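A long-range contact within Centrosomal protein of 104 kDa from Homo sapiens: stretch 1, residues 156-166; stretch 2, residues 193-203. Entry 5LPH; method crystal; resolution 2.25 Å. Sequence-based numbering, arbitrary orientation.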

# COMPACT_ATOMS: atom_id res chain seq x y z
N LEU A 156 12.71 -2.51 7.17
CA LEU A 156 11.35 -2.98 6.95
C LEU A 156 10.49 -1.94 6.22
O LEU A 156 9.75 -2.30 5.30
CB LEU A 156 10.70 -3.41 8.27
CG LEU A 156 9.49 -4.34 8.10
CD1 LEU A 156 9.49 -5.45 9.14
CD2 LEU A 156 8.18 -3.57 8.11
N ARG A 157 10.59 -0.67 6.63
CA ARG A 157 9.93 0.45 5.92
C ARG A 157 10.27 0.49 4.44
O ARG A 157 9.37 0.63 3.60
CB ARG A 157 10.29 1.80 6.54
CG ARG A 157 9.73 2.04 7.94
CD ARG A 157 9.77 3.51 8.31
NE ARG A 157 11.12 4.08 8.32
CZ ARG A 157 11.95 4.13 9.36
NH1 ARG A 157 11.62 3.62 10.56
NH2 ARG A 157 13.14 4.69 9.21
N VAL A 158 11.55 0.32 4.11
CA VAL A 158 12.02 0.29 2.71
C VAL A 158 11.46 -0.92 1.95
O VAL A 158 11.05 -0.79 0.79
CB VAL A 158 13.57 0.31 2.63
CG1 VAL A 158 14.07 0.06 1.20
CG2 VAL A 158 14.13 1.63 3.14
N THR A 159 11.45 -2.10 2.57
CA THR A 159 10.91 -3.31 1.92
C THR A 159 9.42 -3.15 1.62
O THR A 159 8.97 -3.49 0.52
CB THR A 159 11.13 -4.57 2.79
OG1 THR A 159 12.52 -4.70 3.09
CG2 THR A 159 10.66 -5.84 2.07
N ALA A 160 8.67 -2.65 2.59
CA ALA A 160 7.24 -2.41 2.43
C ALA A 160 6.97 -1.38 1.33
O ALA A 160 6.14 -1.62 0.45
CB ALA A 160 6.63 -1.95 3.74
N ALA A 161 7.69 -0.25 1.37
CA ALA A 161 7.52 0.81 0.38
C ALA A 161 7.89 0.36 -1.03
O ALA A 161 7.15 0.61 -1.98
CB ALA A 161 8.31 2.05 0.77
N ASN A 162 9.03 -0.31 -1.16
CA ASN A 162 9.44 -0.85 -2.47
C ASN A 162 8.40 -1.83 -3.05
O ASN A 162 8.15 -1.80 -4.26
CB ASN A 162 10.81 -1.53 -2.39
CG ASN A 162 11.96 -0.54 -2.30
OD1 ASN A 162 11.82 0.65 -2.59
ND2 ASN A 162 13.13 -1.04 -1.91
N PHE A 163 7.79 -2.67 -2.21
CA PHE A 163 6.76 -3.60 -2.68
C PHE A 163 5.51 -2.88 -3.19
O PHE A 163 4.92 -3.29 -4.19
CB PHE A 163 6.35 -4.63 -1.62
CG PHE A 163 5.47 -5.74 -2.15
CD1 PHE A 163 6.01 -6.87 -2.76
CD2 PHE A 163 4.08 -5.63 -2.08
CE1 PHE A 163 5.19 -7.87 -3.26
CE2 PHE A 163 3.26 -6.63 -2.58
CZ PHE A 163 3.81 -7.76 -3.18
N ILE A 164 5.10 -1.81 -2.50
CA ILE A 164 3.94 -1.01 -2.90
C ILE A 164 4.19 -0.36 -4.27
O ILE A 164 3.32 -0.38 -5.14
CB ILE A 164 3.60 0.07 -1.83
CG1 ILE A 164 3.13 -0.60 -0.54
CG2 ILE A 164 2.52 1.02 -2.34
CD1 ILE A 164 2.94 0.33 0.65
N GLN A 165 5.39 0.18 -4.44
CA GLN A 165 5.85 0.75 -5.71
C GLN A 165 5.88 -0.30 -6.83
O GLN A 165 5.44 -0.03 -7.95
CB GLN A 165 7.21 1.41 -5.50
CG GLN A 165 7.54 2.63 -6.34
CD GLN A 165 8.90 3.21 -5.98
OE1 GLN A 165 9.24 3.33 -4.79
NE2 GLN A 165 9.68 3.58 -6.99
N GLU A 166 6.35 -1.50 -6.50
CA GLU A 166 6.37 -2.64 -7.42
C GLU A 166 4.97 -3.04 -7.89
O GLU A 166 4.75 -3.26 -9.09
CB GLU A 166 7.06 -3.83 -6.75
CG GLU A 166 7.68 -4.84 -7.69
CD GLU A 166 8.39 -5.97 -6.96
OE1 GLU A 166 8.97 -5.73 -5.87
OE2 GLU A 166 8.37 -7.11 -7.49
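Stretch 2, residues 193-203: VHLAMSQMGLL

Both stretches are helical throughout. In residues 156-166 the backbone torsions stay close to -60/-45, and an unbroken i to i+4 ladder runs from Ala160 N to Leu156 O (2.9 Å) up to Glu166 N to Asn162 O (2.9 Å). Residues 193-203 repeat the pattern, from Met197 N bonded to Val193 O at 3.2 Å through Leu203 N bonded to Gln199 O at 2.9 Å. Stretch 1 is an internal segment of a helix that extends beyond it in both directions, and the helix of stretch 2 continues past Leu203.

The two helices run in the same general direction: their N-to-C vectors differ by 32°, with a signed crossing angle of -32°. Their axes come no closer than 10.7 Å, a wide spacing that leaves side chains to make most of the contact. The register is set by Ala161 and Leu202, whose CA atoms are 6.9 Å apart, the shortest such distance between the stretches. Contact is modest, with 312 Å² buried in total, both sides summed. It follows Arg157, Ala161, Ile164 and Gln165 on the first helix and His194, Ser198 and Leu202 on the second. The spacing of three or four residues is that of a single helical face, and because the helices run the same way, the N-terminal contacts of one meet the N-terminal contacts of the other.

Leu202 gives up more surface than any other residue here, 92 Å². Its CA-to-CB bond points sideways, but with chi1 at -78° (m) and chi2 at 162° (t) the end of the side chain comes nearer to stretch 1. There CD2 lies 3.5 Å from the backbone atom Ala161 O and 4.0 Å from Ala161 CB, while CD1 lies 4.1 Å from Ile164 CD1. The small side chain of Ala161 points toward stretch 2, and the methyl-to-methyl distances are those of apolar packing. Gln165 touches the same leucine more loosely, its OE1 being 4.4 Å from Leu202 CD2.

Nearer the N-terminal ends the contact changes character. Arg157 and His194 both direct their CA-to-CB bonds toward the opposite stretch, and the arginine guanidinium lies flat on the imidazole ring. The centres are 3.7 Å apart and the planes are inclined by only 9°, so this is a stack in which Arg157 NH1 sits over a ring face, 3.4 Å from His194 CE1. Distance alone would be misleading here: Arg157 NH1 is also 3.4 Å from His194 ND1 and 3.5 Å from His194 NE2, but the angles are poor and neither pair is a hydrogen bond. Indeed, no hydrogen bond links the two stretches; Arg157 NH1 finds a hydrogen-bonding partner elsewhere in the structure.

Ser198, one turn beyond His194, also points toward stretch 1, where its OG approaches Arg157 CD to 4.0 Å. This brings the hydroxyl beside the aliphatic part of the arginine.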

# COMPACT_ATOMS: atom_id res chain seq x y z
N VAL A 193 5.82 10.03 12.70
CA VAL A 193 6.80 10.69 11.83
C VAL A 193 7.18 9.77 10.66
O VAL A 193 7.23 10.22 9.51
CB VAL A 193 8.07 11.10 12.62
CG1 VAL A 193 9.12 11.71 11.70
CG2 VAL A 193 7.73 12.10 13.72
N HIS A 194 7.39 8.48 10.95
CA HIS A 194 7.78 7.50 9.92
C HIS A 194 6.68 7.24 8.90
O HIS A 194 6.95 7.15 7.71
CB HIS A 194 8.19 6.17 10.57
CG HIS A 194 9.43 6.25 11.40
ND1 HIS A 194 10.59 6.86 10.96
CD2 HIS A 194 9.71 5.77 12.63
CE1 HIS A 194 11.52 6.77 11.89
NE2 HIS A 194 11.01 6.11 12.92
N LEU A 195 5.44 7.09 9.38
CA LEU A 195 4.29 6.81 8.52
C LEU A 195 4.04 7.94 7.52
O LEU A 195 3.88 7.70 6.33
CB LEU A 195 3.04 6.59 9.38
CG LEU A 195 1.77 6.09 8.68
CD1 LEU A 195 1.94 4.66 8.20
CD2 LEU A 195 0.58 6.20 9.62
N ALA A 196 4.04 9.17 8.03
CA ALA A 196 3.84 10.37 7.21
C ALA A 196 4.93 10.55 6.14
O ALA A 196 4.61 10.82 4.97
CB ALA A 196 3.76 11.60 8.09
N MSE A 197 6.19 10.38 6.54
CA MSE A 197 7.36 10.53 5.63
C MSE A 197 7.33 9.46 4.55
O MSE A 197 7.63 9.76 3.40
CB MSE A 197 8.73 10.57 6.34
CG MSE A 197 9.69 11.70 5.89
SE MSE A 197 8.84 13.48 5.93
CE MSE A 197 8.68 13.47 7.89
N SER A 198 6.95 8.24 4.92
CA SER A 198 6.87 7.14 3.95
C SER A 198 5.77 7.36 2.91
O SER A 198 5.99 7.12 1.73
CB SER A 198 6.64 5.79 4.65
OG SER A 198 7.80 5.38 5.37
N GLN A 199 4.60 7.81 3.35
CA GLN A 199 3.48 8.10 2.44
C GLN A 199 3.85 9.20 1.44
O GLN A 199 3.56 9.09 0.25
CB GLN A 199 2.23 8.49 3.22
CG GLN A 199 1.00 8.64 2.34
CD GLN A 199 -0.31 8.81 3.10
OE1 GLN A 199 -0.42 8.42 4.27
NE2 GLN A 199 -1.30 9.38 2.44
N MSE A 200 4.49 10.25 1.94
CA MSE A 200 4.95 11.36 1.10
C MSE A 200 6.01 10.96 0.11
O MSE A 200 5.98 11.39 -1.04
CB MSE A 200 5.45 12.46 2.01
CG MSE A 200 4.27 13.28 2.41
SE MSE A 200 4.84 14.55 3.78
CE MSE A 200 3.97 16.07 2.85
N GLY A 201 6.96 10.14 0.57
CA GLY A 201 7.98 9.57 -0.31
C GLY A 201 7.39 8.74 -1.43
O GLY A 201 7.80 8.88 -2.58
N LEU A 202 6.44 7.88 -1.10
CA LEU A 202 5.74 7.05 -2.09
C LEU A 202 4.93 7.89 -3.08
O LEU A 202 4.91 7.59 -4.27
CB LEU A 202 4.82 6.03 -1.42
CG LEU A 202 5.51 4.80 -0.84
CD1 LEU A 202 4.60 4.09 0.15
CD2 LEU A 202 5.93 3.85 -1.95
N LEU A 203 4.25 8.92 -2.56
CA LEU A 203 3.47 9.83 -3.39
C LEU A 203 4.37 10.51 -4.42
O LEU A 203 4.09 10.43 -5.62
CB LEU A 203 2.76 10.87 -2.52
CG LEU A 203 1.97 11.99 -3.22
CD1 LEU A 203 0.97 11.43 -4.22
CD2 LEU A 203 1.25 12.82 -2.18